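Local coordinates for protein antibiotic biosynthesis monooxygenase (Shewanella loihica, PDB 2RIL) that probably acts as a monooxygenase, pairing with a second copy of itself in the manner of dimeric alpha/beta-barrel proteins, at residues Thr7-Phe12 and Gln55-Ala60; Glu27-Phe32 and Gln73-Ala78; Gly38-Gln43 and Val59-Ser64. One frame throughout, in Å; residues are numbered along the deposited sequence. Where two conformers were deposited one is given.

Contact 1: residues Thr7-Phe12 and Gln55-Ala60; sequences TLINPF and QLINVA
The carbonyl oxygen of N58 takes two donors from the facing strand: the N-H of N10, in the carbonyl plane and nearly straight (N10 N to N58 O 2.9 Å, 166° at the hydrogen), and the weaker CA-H of I9 (I9 CA to N58 O 3.3 Å). N58 N returns a bond to N10 O from above that carbonyl's plane. The same antiparallel pattern joins L8 with A60 through two bonds and carries F12 N to L56 O. P11, which lacks an N-H, falls at a non-hydrogen-bonded pair with I57, where this strand pair needs none from it.

I9 and I57 cross obliquely, CG2 of I9 meeting CG2 of I57 at 3.7 Å, while CG1 of I57 lies against P11 CB at 4.1 Å. Tightest is T7 CG2 against V59 CG1, 3.4 Å, also an oblique crossing. On the other face the F12 ring turns its edge to L56 O and to N58 CB (4.3 Å from F12 CE2); N10 OD1, bonded to N90 N, sits over one ring face.

Five backbone bonds thus join the strands, I9 and I57 bond outward to A92 and H45, and the aliphatic face can pack on the second subunit, I9 against its I57 and I57 against its Y94.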
ATOM      1  N   THR A   7       6.308  -8.320  -1.048  1.00  6.75           N
ATOM      2  CA  THR A   7       6.126  -6.895  -0.887  1.00  6.93           C
ATOM      3  C   THR A   7       5.795  -6.601   0.549  1.00  6.89           C
ATOM      4  O   THR A   7       4.846  -7.167   1.087  1.00  8.12           O
ATOM      5  CB  THR A   7       4.996  -6.388  -1.772  1.00  7.32           C
ATOM      6  OG1 THR A   7       5.316  -6.700  -3.137  1.00  9.87           O
ATOM      7  CG2 THR A   7       4.802  -4.874  -1.615  1.00  8.19           C
ATOM      8  N   LEU A   8       6.551  -5.705   1.185  1.00  6.47           N
ATOM      9  CA  LEU A   8       6.168  -5.172   2.487  1.00  7.22           C
ATOM     10  C   LEU A   8       5.266  -3.981   2.201  1.00  6.81           C
ATOM     11  O   LEU A   8       5.665  -3.097   1.463  1.00  8.39           O
ATOM     12  CB  LEU A   8       7.424  -4.709   3.238  1.00  8.69           C
ATOM     13  CG  LEU A   8       7.216  -3.817   4.469  1.00 10.64           C
ATOM     14  CD1 LEU A   8       6.620  -4.603   5.612  1.00 13.26           C
ATOM     15  CD2 LEU A   8       8.446  -3.061   4.892  1.00 13.53           C
ATOM     16  N   ILE A   9       4.078  -3.935   2.824  1.00  6.76           N
ATOM     17  CA  ILE A   9       3.289  -2.713   2.828  1.00  5.86           C
ATOM     18  C   ILE A   9       3.152  -2.307   4.287  1.00  6.86           C
ATOM     19  O   ILE A   9       2.744  -3.119   5.133  1.00  8.12           O
ATOM     20  CB  ILE A   9       1.929  -2.860   2.143  1.00  5.77           C
ATOM     21  CG1 ILE A   9       2.093  -3.367   0.706  1.00  6.11           C
ATOM     22  CG2 ILE A   9       1.232  -1.522   2.168  1.00  6.94           C
ATOM     23  CD1 ILE A   9       0.772  -3.674  -0.036  1.00  7.43           C
ATOM     24  N   ASN A  10       3.566  -1.076   4.572  1.00  7.03           N
ATOM     25  CA  ASN A  10       3.567  -0.547   5.924  1.00  6.62           C
ATOM     26  C   ASN A  10       2.887   0.807   5.972  1.00  6.43           C
ATOM     27  O   ASN A  10       3.479   1.823   5.613  1.00  6.57           O
ATOM     28  CB  ASN A  10       5.004  -0.432   6.447  1.00  6.69           C
ATOM     29  CG  ASN A  10       5.077  -0.300   7.929  1.00  7.17           C
ATOM     30  OD1 ASN A  10       4.029  -0.222   8.573  1.00  9.28           O
ATOM     31  ND2 ASN A  10       6.303  -0.241   8.497  1.00  8.47           N
ATOM     32  N   PRO A  11       1.595   0.820   6.338  1.00  6.58           N
ATOM     33  CA  PRO A  11       0.866   2.076   6.476  1.00  7.36           C
ATOM     34  C   PRO A  11       1.146   2.702   7.825  1.00  8.56           C
ATOM     35  O   PRO A  11       1.089   2.002   8.842  1.00  9.79           O
ATOM     36  CB  PRO A  11      -0.604   1.644   6.386  1.00  7.05           C
ATOM     37  CG  PRO A  11      -0.624   0.289   6.943  1.00  8.96           C
ATOM     38  CD  PRO A  11       0.745  -0.331   6.658  1.00  8.69           C
ATOM     39  N   PHE A  12       1.457   3.997   7.817  1.00  8.62           N
ATOM     40  CA  PHE A  12       1.775   4.737   9.037  1.00  8.66           C
ATOM     41  C   PHE A  12       0.710   5.769   9.431  1.00  9.44           C
ATOM     42  O   PHE A  12       0.297   6.567   8.622  1.00  9.41           O
ATOM     43  CB  PHE A  12       3.074   5.514   8.844  1.00  7.74           C
ATOM     44  CG  PHE A  12       4.303   4.643   8.692  1.00  8.99           C
ATOM     45  CD1 PHE A  12       4.938   4.146   9.773  1.00 12.87           C
ATOM     46  CD2 PHE A  12       4.827   4.347   7.450  1.00  9.88           C
ATOM     47  CE1 PHE A  12       6.061   3.356   9.653  1.00 13.20           C
ATOM     48  CE2 PHE A  12       5.936   3.564   7.332  1.00 10.28           C
ATOM     49  CZ  PHE A  12       6.550   3.058   8.441  1.00 11.65           C
ATOM     50  N   GLN A  55      -0.949   8.997   6.343  0.50  8.08           N
ATOM     51  CA  GLN A  55      -0.305  10.028   5.538  0.50  8.64           C
ATOM     52  C   GLN A  55       0.968   9.500   4.857  0.50  8.05           C
ATOM     53  O   GLN A  55       1.414  10.098   3.889  0.50  8.34           O
ATOM     54  CB  GLN A  55       0.039  11.280   6.344  0.50  9.23           C
ATOM     55  CG  GLN A  55      -1.112  12.202   6.695  0.50  9.64           C
ATOM     56  CD  GLN A  55      -0.591  13.505   7.250  0.50 10.38           C
ATOM     57  OE1 GLN A  55      -0.030  14.314   6.519  0.50 12.96           O
ATOM     58  NE2 GLN A  55      -0.782  13.713   8.547  0.50 13.43           N
ATOM     59  N   LEU A  56       1.534   8.401   5.376  1.00  7.76           N
ATOM     60  CA  LEU A  56       2.651   7.687   4.754  1.00  7.52           C
ATOM     61  C   LEU A  56       2.324   6.225   4.649  1.00  7.68           C
ATOM     62  O   LEU A  56       1.806   5.647   5.586  1.00  7.43           O
ATOM     63  CB  LEU A  56       3.957   7.809   5.535  1.00  8.66           C
ATOM     64  CG  LEU A  56       4.526   9.221   5.647  1.00  8.10           C
ATOM     65  CD1 LEU A  56       5.664   9.229   6.710  1.00  9.81           C
ATOM     66  CD2 LEU A  56       5.005   9.754   4.296  1.00  8.19           C
ATOM     67  N   ILE A  57       2.621   5.629   3.490  1.00  6.58           N
ATOM     68  CA  ILE A  57       2.570   4.182   3.314  1.00  6.26           C
ATOM     69  C   ILE A  57       3.782   3.752   2.543  1.00  6.62           C
ATOM     70  O   ILE A  57       4.001   4.234   1.420  1.00  7.24           O
ATOM     71  CB  ILE A  57       1.309   3.668   2.546  1.00  6.40           C
ATOM     72  CG1 ILE A  57       0.017   4.123   3.241  1.00  5.69           C
ATOM     73  CG2 ILE A  57       1.371   2.152   2.403  1.00  6.50           C
ATOM     74  CD1 ILE A  57      -1.275   3.589   2.628  1.00  7.66           C
ATOM     75  N   ASN A  58       4.632   2.923   3.148  1.00  5.98           N
ATOM     76  CA  ASN A  58       5.785   2.404   2.427  1.00  5.47           C
ATOM     77  C   ASN A  58       5.435   1.102   1.737  1.00  5.55           C
ATOM     78  O   ASN A  58       4.727   0.245   2.290  1.00  6.88           O
ATOM     79  CB  ASN A  58       6.975   2.181   3.346  1.00  6.09           C
ATOM     80  CG  ASN A  58       8.234   1.859   2.569  1.00  6.32           C
ATOM     81  OD1 ASN A  58       8.479   2.479   1.513  1.00  7.89           O
ATOM     82  ND2 ASN A  58       9.040   0.919   3.063  1.00  8.32           N
ATOM     83  N   VAL A  59       5.961   0.923   0.519  1.00  5.85           N
ATOM     84  CA  VAL A  59       5.804  -0.295  -0.255  1.00  6.49           C
ATOM     85  C   VAL A  59       7.195  -0.718  -0.708  1.00  6.87           C
ATOM     86  O   VAL A  59       7.779  -0.052  -1.541  1.00  8.10           O
ATOM     87  CB  VAL A  59       4.870  -0.101  -1.444  1.00  6.72           C
ATOM     88  CG1 VAL A  59       4.638  -1.485  -2.154  1.00  7.83           C
ATOM     89  CG2 VAL A  59       3.489   0.476  -1.054  1.00  8.39           C
ATOM     90  N   ALA A  60       7.718  -1.800  -0.128  1.00  7.93           N
ATOM     91  CA  ALA A  60       9.094  -2.261  -0.398  1.00  7.75           C
ATOM     92  C   ALA A  60       9.078  -3.661  -0.966  1.00  7.27           C
ATOM     93  O   ALA A  60       8.200  -4.451  -0.631  1.00  8.55           O
ATOM     94  CB  ALA A  60       9.899  -2.279   0.880  1.00  8.28           C
TER

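Contact 2: residues Glu27-Phe32 and Gln73-Ala78; sequences EAHRDF and QKMRQA
F32 leaves its helix with CG anti to the backbone N (chi1 178°), and the bond to CB points toward helix 65-79. The two sides of the ring then find different neighbours. Along one, CD2 lies against the CG methylene of M75, 3.8 Å away, and CE2 reaches the backbone at M75 CA, 3.5 Å. Along the other, CD1 and then CE1 approach the methyl of A78, and F32 CE1 to A78 CB, at 3.4 Å, is the shortest contact between the two segments. The tip, CZ, ends beside the K74 carbonyl group, while K74 CB stands in the ring plane at its edge, 3.9 Å from F32 CZ. The ring is therefore inserted end-on among K74, M75 and A78, with L79 of the same helix touching it as well.

M75, present as selenomethionine, passes obliquely alongside F32 and meets H29 nearly at right angles. Its chain is extended as far as the selenium, which lies in the plane of the H29 imidazole, 3.8 Å from M75 SE to H29 CD2, a selenium-aromatic contact at the edge. The bend at chi3 (75°) then sets the terminal CE beside the same CD2. H29 ND1 is bonded to Y25 O one turn back, which fixes the rotation of the imidazole and turns its CD2 side to M75.

Elsewhere on helix 19-33, E27 and R30 reach the dimer partner through salt bridges to R98 and to the C-terminal T99 of the second subunit, and R30 also pairs with D31 within the helix.

The segment axes stay 11.1 Å apart and cross at 123°; the F32 ring spans the gap to the backbone of 73-78, and M75 spans it to H29, between the two helices of a ferredoxin-like beta-alpha-beta-beta-alpha-beta fold.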
ATOM      1  N   GLU A  27      13.483   7.328   6.896  1.00 10.25           N
ATOM      2  CA  GLU A  27      14.735   7.293   6.148  1.00 10.49           C
ATOM      3  C   GLU A  27      15.880   6.619   6.888  1.00 11.40           C
ATOM      4  O   GLU A  27      16.644   5.876   6.291  1.00 10.79           O
ATOM      5  CB  GLU A  27      15.159   8.704   5.785  1.00  9.94           C
ATOM      6  CG  GLU A  27      14.272   9.375   4.721  1.00  9.89           C
ATOM      7  CD  GLU A  27      14.547  10.847   4.573  1.00 10.26           C
ATOM      8  OE1 GLU A  27      14.684  11.525   5.631  1.00 10.68           O
ATOM      9  OE2 GLU A  27      14.616  11.323   3.395  1.00 10.41           O
ATOM     10  N   ALA A  28      15.982   6.885   8.189  1.00 11.83           N
ATOM     11  CA  ALA A  28      17.010   6.237   8.998  1.00 13.00           C
ATOM     12  C   ALA A  28      16.849   4.719   8.993  1.00 12.86           C
ATOM     13  O   ALA A  28      17.844   3.986   8.889  1.00 13.96           O
ATOM     14  CB  ALA A  28      16.994   6.826  10.429  1.00 13.03           C
ATOM     15  N   HIS A  29      15.605   4.265   9.077  1.00 11.94           N
ATOM     16  CA  HIS A  29      15.299   2.857   8.979  1.00 12.27           C
ATOM     17  C   HIS A  29      15.548   2.265   7.597  1.00 11.58           C
ATOM     18  O   HIS A  29      16.103   1.193   7.497  1.00 11.58           O
ATOM     19  CB  HIS A  29      13.896   2.575   9.482  1.00 12.83           C
ATOM     20  CG  HIS A  29      13.768   2.758  10.958  1.00 14.19           C
ATOM     21  ND1 HIS A  29      13.811   3.999  11.555  1.00 17.80           N
ATOM     22  CD2 HIS A  29      13.612   1.861  11.966  1.00 18.77           C
ATOM     23  CE1 HIS A  29      13.686   3.856  12.868  1.00 18.62           C
ATOM     24  NE2 HIS A  29      13.575   2.565  13.139  1.00 18.46           N
ATOM     25  N   ARG A  30      15.174   2.988   6.551  0.50 10.85           N
ATOM     26  CA  ARG A  30      15.463   2.586   5.192  0.50 10.77           C
ATOM     27  C   ARG A  30      16.965   2.423   4.941  0.50 10.77           C
ATOM     28  O   ARG A  30      17.388   1.495   4.259  0.50 11.53           O
ATOM     29  CB  ARG A  30      14.843   3.590   4.230  0.50 10.94           C
ATOM     30  CG  ARG A  30      15.116   3.256   2.793  0.50 11.87           C
ATOM     31  CD  ARG A  30      16.277   4.036   2.229  0.50 12.96           C
ATOM     32  NE  ARG A  30      15.768   5.213   1.523  0.50 13.63           N
ATOM     33  CZ  ARG A  30      15.933   6.483   1.887  0.50 14.09           C
ATOM     34  NH1 ARG A  30      16.622   6.840   2.974  0.50 16.38           N
ATOM     35  NH2 ARG A  30      15.410   7.426   1.129  0.50 13.57           N
ATOM     36  N   ASP A  31      17.759   3.349   5.473  1.00 11.55           N
ATOM     37  CA  ASP A  31      19.194   3.239   5.327  1.00 12.10           C
ATOM     38  C   ASP A  31      19.745   1.947   5.957  1.00 12.17           C
ATOM     39  O   ASP A  31      20.644   1.339   5.390  1.00 14.39           O
ATOM     40  CB  ASP A  31      19.905   4.474   5.885  1.00 13.07           C
ATOM     41  CG  ASP A  31      19.598   5.742   5.103  1.00 14.86           C
ATOM     42  OD1 ASP A  31      19.055   5.669   3.984  1.00 15.85           O
ATOM     43  OD2 ASP A  31      19.903   6.844   5.621  1.00 19.31           O
ATOM     44  N   PHE A  32      19.189   1.511   7.072  1.00 12.14           N
ATOM     45  CA  PHE A  32      19.588   0.222   7.643  1.00 10.86           C
ATOM     46  C   PHE A  32      19.111  -0.930   6.769  1.00 11.95           C
ATOM     47  O   PHE A  32      19.852  -1.801   6.392  1.00 12.05           O
ATOM     48  CB  PHE A  32      19.004   0.040   9.051  1.00 12.73           C
ATOM     49  CG  PHE A  32      19.341  -1.272   9.653  1.00 13.80           C
ATOM     50  CD1 PHE A  32      20.549  -1.454  10.339  1.00 16.42           C
ATOM     51  CD2 PHE A  32      18.496  -2.369   9.507  1.00 14.64           C
ATOM     52  CE1 PHE A  32      20.874  -2.691  10.854  1.00 17.01           C
ATOM     53  CE2 PHE A  32      18.806  -3.579  10.065  1.00 15.55           C
ATOM     54  CZ  PHE A  32      19.999  -3.741  10.739  1.00 16.77           C
ATOM     55  N   GLN A  73      14.560  -8.754  12.158  1.00 13.76           N
ATOM     56  CA  GLN A  73      15.155  -9.188  13.434  1.00 14.26           C
ATOM     57  C   GLN A  73      16.416  -8.374  13.720  1.00 14.44           C
ATOM     58  O   GLN A  73      16.610  -7.849  14.828  1.00 14.65           O
ATOM     59  CB  GLN A  73      15.480 -10.681  13.387  1.00 15.92           C
ATOM     60  CG  GLN A  73      16.120 -11.183  14.721  1.00 16.51           C
ATOM     61  CD  GLN A  73      16.610 -12.645  14.784  1.00 20.86           C
ATOM     62  OE1 GLN A  73      15.987 -13.548  14.230  1.00 28.71           O
ATOM     63  NE2 GLN A  73      17.686 -12.889  15.591  1.00 27.13           N
ATOM     64  N   LYS A  74      17.258  -8.210  12.701  1.00 12.62           N
ATOM     65  CA  LYS A  74      18.452  -7.357  12.872  1.00 14.64           C
ATOM     66  C   LYS A  74      18.135  -5.902  13.206  1.00 14.58           C
ATOM     67  O   LYS A  74      18.829  -5.277  14.026  1.00 13.85           O
ATOM     68  CB  LYS A  74      19.397  -7.442  11.677  1.00 14.56           C
ATOM     69  CG  LYS A  74      20.002  -8.808  11.431  1.00 16.45           C
ATOM     70  CD  LYS A  74      21.049  -8.697  10.333  1.00 19.44           C
ATOM     71  CE  LYS A  74      21.691 -10.048  10.007  1.00 23.61           C
ATOM     72  NZ  LYS A  74      21.098 -10.756   8.821  1.00 27.07           N
HETATM   73  N   MSE A  75      17.060  -5.381  12.605  0.50 14.04           N
HETATM   74  CA  MSE A  75      16.611  -4.005  12.817  0.50 15.61           C
HETATM   75  C   MSE A  75      16.230  -3.742  14.275  0.50 15.96           C
HETATM   76  O   MSE A  75      16.492  -2.635  14.791  0.50 16.52           O
HETATM   77  CB  MSE A  75      15.423  -3.664  11.875  0.50 14.01           C
HETATM   78  CG  MSE A  75      15.280  -2.174  11.543  0.50 17.14           C
HETATM   79 SE   MSE A  75      13.613  -1.700  10.566  0.37 19.41          SE
HETATM   80  CE  MSE A  75      12.514  -1.857  12.130  0.50 18.80           C
ATOM     81  N   ARG A  76      15.639  -4.743  14.936  1.00 16.10           N
ATOM     82  CA  ARG A  76      15.266  -4.662  16.359  1.00 17.85           C
ATOM     83  C   ARG A  76      16.475  -4.526  17.241  1.00 18.26           C
ATOM     84  O   ARG A  76      16.464  -3.780  18.238  1.00 19.73           O
ATOM     85  CB  ARG A  76      14.459  -5.858  16.832  1.00 18.69           C
ATOM     86  CG  ARG A  76      13.037  -5.787  16.385  1.00 21.95           C
ATOM     87  CD  ARG A  76      12.201  -6.742  17.151  1.00 22.60           C
ATOM     88  NE  ARG A  76      12.425  -8.091  16.690  1.00 19.72           N
ATOM     89  CZ  ARG A  76      11.848  -8.621  15.626  1.00 21.44           C
ATOM     90  NH1 ARG A  76      11.036  -7.899  14.853  1.00 24.66           N
ATOM     91  NH2 ARG A  76      12.118  -9.868  15.299  1.00 22.22           N
ATOM     92  N   GLN A  77      17.540  -5.222  16.868  1.00 17.10           N
ATOM     93  CA  GLN A  77      18.795  -5.092  17.613  1.00 17.37           C
ATOM     94  C   GLN A  77      19.491  -3.733  17.368  1.00 18.23           C
ATOM     95  O   GLN A  77      19.956  -3.091  18.320  1.00 20.08           O
ATOM     96  CB  GLN A  77      19.719  -6.226  17.244  1.00 17.14           C
ATOM     97  CG  GLN A  77      21.001  -6.226  18.106  1.00 17.97           C
ATOM     98  CD  GLN A  77      21.979  -7.364  17.794  1.00 18.56           C
ATOM     99  OE1 GLN A  77      21.788  -8.126  16.849  1.00 19.56           O
ATOM    100  NE2 GLN A  77      23.017  -7.497  18.630  1.00 20.05           N
ATOM    101  N   ALA A  78      19.606  -3.320  16.115  1.00 17.66           N
ATOM    102  CA  ALA A  78      20.342  -2.105  15.725  1.00 18.56           C
ATOM    103  C   ALA A  78      19.641  -0.769  16.037  1.00 20.60           C
ATOM    104  O   ALA A  78      20.305   0.201  16.471  1.00 21.34           O
ATOM    105  CB  ALA A  78      20.619  -2.158  14.250  1.00 17.82           C
TER

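Contact 3: residues Gly38-Gln43 and Val59-Ser64; sequences GYLSTQ and VAIWQS. With ACT (acetate ion), chain C.
The close-packed side of this hairpin is aromatic. Y39, with CG anti to its backbone N, presents a ring edge to the face of the W62 indole in a T-shaped pair: planes at 87°, centroid of the Y39 ring 5.4 Å from that of the W62 six-membered ring, and Y39 CD1 3.6 Å from W62 CZ2. Y39 CA lies over the same six-membered ring, a CH-pi contact. Next to it, G38 has a positive phi (93°) that suits glycine, and its O accepts Q63 N at 2.8 Å.

A classic beta bulge follows, in which L40 and S41 both face I61. I61 O takes L40 N at 2.9 Å and, weakly, S41 N at 3.3 Å.

The surface of S41, I61 and Q43 is looser, and an acetate and a water bind there. S41 OG, in the crowded position between N and carbonyl carbon, gives a very short bond of 2.4 Å to O of the acetate, probably left from crystallisation, with I61 CG1 alongside. L40 rests its methyls on the Q63 side chain, and the water donates to both Q43 OE1 (2.9 Å) and V59 O (2.8 Å), the latter also held by Q43 N.

S64 caps the start of helix 65-79, whose F68 meets W62 edge-to-face; M33 and W26 of helix 19-33 cover W62 and T42, and strand 6-12 flanks strand 56-62 on its other edge.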
ATOM      1  N   GLY A  38      18.927  -9.185   0.309  1.00 11.38           N
ATOM      2  CA  GLY A  38      17.597  -9.423  -0.220  1.00 11.58           C
ATOM      3  C   GLY A  38      16.771  -8.156  -0.419  1.00 10.72           C
ATOM      4  O   GLY A  38      15.700  -8.217  -1.004  1.00 10.67           O
ATOM      5  N   TYR A  39      17.240  -7.001   0.047  1.00 10.99           N
ATOM      6  CA  TYR A  39      16.517  -5.765  -0.159  1.00 10.63           C
ATOM      7  C   TYR A  39      16.565  -5.387  -1.617  1.00 10.30           C
ATOM      8  O   TYR A  39      17.659  -5.323  -2.178  1.00 13.97           O
ATOM      9  CB  TYR A  39      17.154  -4.645   0.614  1.00 11.07           C
ATOM     10  CG  TYR A  39      16.487  -3.301   0.450  1.00 12.12           C
ATOM     11  CD1 TYR A  39      15.451  -2.950   1.283  1.00 14.23           C
ATOM     12  CD2 TYR A  39      16.933  -2.392  -0.495  1.00 12.75           C
ATOM     13  CE1 TYR A  39      14.869  -1.717   1.204  1.00 16.07           C
ATOM     14  CE2 TYR A  39      16.323  -1.144  -0.618  1.00 13.46           C
ATOM     15  CZ  TYR A  39      15.303  -0.826   0.276  1.00 13.01           C
ATOM     16  OH  TYR A  39      14.694   0.417   0.278  1.00 17.14           O
ATOM     17  N   LEU A  40      15.416  -5.149  -2.251  1.00 10.23           N
ATOM     18  CA  LEU A  40      15.389  -4.802  -3.658  1.00  9.82           C
ATOM     19  C   LEU A  40      15.065  -3.359  -3.948  1.00 10.43           C
ATOM     20  O   LEU A  40      15.840  -2.715  -4.669  1.00 13.73           O
ATOM     21  CB  LEU A  40      14.507  -5.730  -4.532  1.00 10.52           C
ATOM     22  CG  LEU A  40      14.939  -7.194  -4.510  1.00 12.01           C
ATOM     23  CD1 LEU A  40      13.869  -8.140  -5.139  1.00 14.19           C
ATOM     24  CD2 LEU A  40      16.319  -7.357  -5.155  1.00 15.73           C
ATOM     25  N   SER A  41      13.969  -2.837  -3.398  1.00  9.07           N
ATOM     26  CA  SER A  41      13.567  -1.489  -3.689  1.00  9.46           C
ATOM     27  C   SER A  41      12.496  -1.040  -2.709  1.00  7.93           C
ATOM     28  O   SER A  41      11.904  -1.870  -1.990  1.00  8.12           O
ATOM     29  CB  SER A  41      13.087  -1.388  -5.129  1.00  9.73           C
ATOM     30  OG  SER A  41      11.927  -2.139  -5.308  1.00 11.20           O
ATOM     31  N   THR A  42      12.229   0.275  -2.690  1.00  7.36           N
ATOM     32  CA  THR A  42      11.135   0.781  -1.900  1.00  7.90           C
ATOM     33  C   THR A  42      10.537   2.035  -2.506  1.00  7.50           C
ATOM     34  O   THR A  42      11.202   2.739  -3.280  1.00  7.91           O
ATOM     35  CB  THR A  42      11.591   1.060  -0.458  1.00  8.95           C
ATOM     36  OG1 THR A  42      10.466   1.016   0.419  1.00 10.30           O
ATOM     37  CG2 THR A  42      12.307   2.390  -0.356  1.00  9.85           C
ATOM     38  N   GLN A  43       9.279   2.276  -2.154  1.00  7.33           N
ATOM     39  CA  GLN A  43       8.576   3.483  -2.537  1.00  7.88           C
ATOM     40  C   GLN A  43       7.785   3.976  -1.348  1.00  6.98           C
ATOM     41  O   GLN A  43       6.752   3.367  -0.974  1.00  6.30           O
ATOM     42  CB  GLN A  43       7.638   3.242  -3.720  1.00  7.97           C
ATOM     43  CG  GLN A  43       8.333   2.843  -5.005  1.00  9.58           C
ATOM     44  CD  GLN A  43       7.340   2.569  -6.078  1.00 11.47           C
ATOM     45  OE1 GLN A  43       6.591   1.626  -5.952  1.00 16.41           O
ATOM     46  NE2 GLN A  43       7.257   3.431  -7.064  1.00 12.04           N
ATOM     47  N   VAL A  59       5.961   0.923   0.519  1.00  5.85           N
ATOM     48  CA  VAL A  59       5.804  -0.295  -0.255  1.00  6.49           C
ATOM     49  C   VAL A  59       7.195  -0.718  -0.708  1.00  6.87           C
ATOM     50  O   VAL A  59       7.779  -0.052  -1.541  1.00  8.10           O
ATOM     51  CB  VAL A  59       4.870  -0.101  -1.444  1.00  6.72           C
ATOM     52  CG1 VAL A  59       4.638  -1.485  -2.154  1.00  7.83           C
ATOM     53  CG2 VAL A  59       3.489   0.476  -1.054  1.00  8.39           C
ATOM     54  N   ALA A  60       7.718  -1.800  -0.128  1.00  7.93           N
ATOM     55  CA  ALA A  60       9.094  -2.261  -0.398  1.00  7.75           C
ATOM     56  C   ALA A  60       9.078  -3.661  -0.966  1.00  7.27           C
ATOM     57  O   ALA A  60       8.200  -4.451  -0.631  1.00  8.55           O
ATOM     58  CB  ALA A  60       9.899  -2.279   0.880  1.00  8.28           C
ATOM     59  N   ILE A  61      10.059  -3.968  -1.797  0.50  7.46           N
ATOM     60  CA  ILE A  61      10.175  -5.267  -2.414  0.50  7.24           C
ATOM     61  C   ILE A  61      11.429  -5.953  -1.872  0.50  7.34           C
ATOM     62  O   ILE A  61      12.521  -5.347  -1.804  0.50  7.45           O
ATOM     63  CB  ILE A  61      10.284  -5.193  -3.933  0.50  7.96           C
ATOM     64  CG1 ILE A  61       9.290  -4.178  -4.487  0.50  8.47           C
ATOM     65  CG2 ILE A  61      10.071  -6.609  -4.532  0.50  8.82           C
ATOM     66  CD1 ILE A  61       7.916  -4.673  -4.462  0.50 10.30           C
ATOM     67  N   TRP A  62      11.248  -7.197  -1.457  1.00  6.90           N
ATOM     68  CA  TRP A  62      12.311  -8.034  -0.923  1.00  7.13           C
ATOM     69  C   TRP A  62      12.414  -9.318  -1.761  1.00  7.09           C
ATOM     70  O   TRP A  62      11.414  -9.830  -2.254  1.00  7.80           O
ATOM     71  CB  TRP A  62      12.022  -8.388   0.538  1.00  8.71           C
ATOM     72  CG  TRP A  62      12.212  -7.248   1.454  1.00  8.43           C
ATOM     73  CD1 TRP A  62      11.345  -6.204   1.693  1.00  8.41           C
ATOM     74  CD2 TRP A  62      13.397  -6.954   2.184  1.00  7.81           C
ATOM     75  NE1 TRP A  62      11.902  -5.313   2.540  1.00  9.79           N
ATOM     76  CE2 TRP A  62      13.158  -5.763   2.890  1.00  8.73           C
ATOM     77  CE3 TRP A  62      14.617  -7.628   2.365  1.00  8.72           C
ATOM     78  CZ2 TRP A  62      14.095  -5.224   3.744  1.00 10.05           C
ATOM     79  CZ3 TRP A  62      15.530  -7.079   3.208  1.00  9.91           C
ATOM     80  CH2 TRP A  62      15.267  -5.896   3.885  1.00  9.23           C
ATOM     81  N   GLN A  63      13.613  -9.870  -1.836  1.00  8.42           N
ATOM     82  CA  GLN A  63      13.811 -11.076  -2.627  1.00  9.37           C
ATOM     83  C   GLN A  63      13.068 -12.310  -2.096  1.00  9.12           C
ATOM     84  O   GLN A  63      12.705 -13.211  -2.853  1.00  9.72           O
ATOM     85  CB  GLN A  63      15.299 -11.373  -2.654  1.00 11.15           C
ATOM     86  CG  GLN A  63      15.660 -12.507  -3.598  1.00 12.58           C
ATOM     87  CD  GLN A  63      15.568 -12.046  -5.071  1.00 17.76           C
ATOM     88  OE1 GLN A  63      16.237 -11.059  -5.469  1.00 21.91           O
ATOM     89  NE2 GLN A  63      14.721 -12.717  -5.873  1.00 20.71           N
ATOM     90  N   SER A  64      12.847 -12.363  -0.775  1.00  8.66           N
ATOM     91  CA  SER A  64      12.143 -13.465  -0.139  1.00  8.39           C
ATOM     92  C   SER A  64      11.640 -13.074   1.200  1.00  8.53           C
ATOM     93  O   SER A  64      12.145 -12.111   1.808  1.00  8.49           O
ATOM     94  CB  SER A  64      13.106 -14.659   0.048  1.00  8.40           C
ATOM     95  OG  SER A  64      14.157 -14.362   0.932  1.00  9.74           O
TER
HETATM   96  C   ACT C 100      12.786  -4.150  -7.969  1.00 33.56           C
HETATM   97  O   ACT C 100      11.967  -3.430  -7.384  1.00 33.83           O
HETATM   98  OXT ACT C 100      12.248  -5.111  -8.537  1.00 35.17           O
HETATM   99  CH3 ACT C 100      14.265  -3.882  -7.988  1.00 33.03           C
HETATM  100  O   HOH W   1       7.396  -0.604  -4.295  1.00 11.02           O

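Contacts 1 and 3 share V59 and A60 on strand 56-62, which lies between strands 6-12 and 39-47; their centres are 11 Å apart. They also touch through side chains, T7 OG1 lying 3.6 Å from I61 CD1. Contact 2 joins the two helices that follow strands 6-12 and 56-62. Its centre is 15 Å from that of contact 1, with nearest atoms about 6 Å apart, but it touches contact 3 where R30 CG meets Y39 OH at 3.8 Å. Along the chain, contact 3 is nested within the loop closed by contact 2. All three reach the second subunit; the acetate belongs to contact 3 and does not by itself mark an active site.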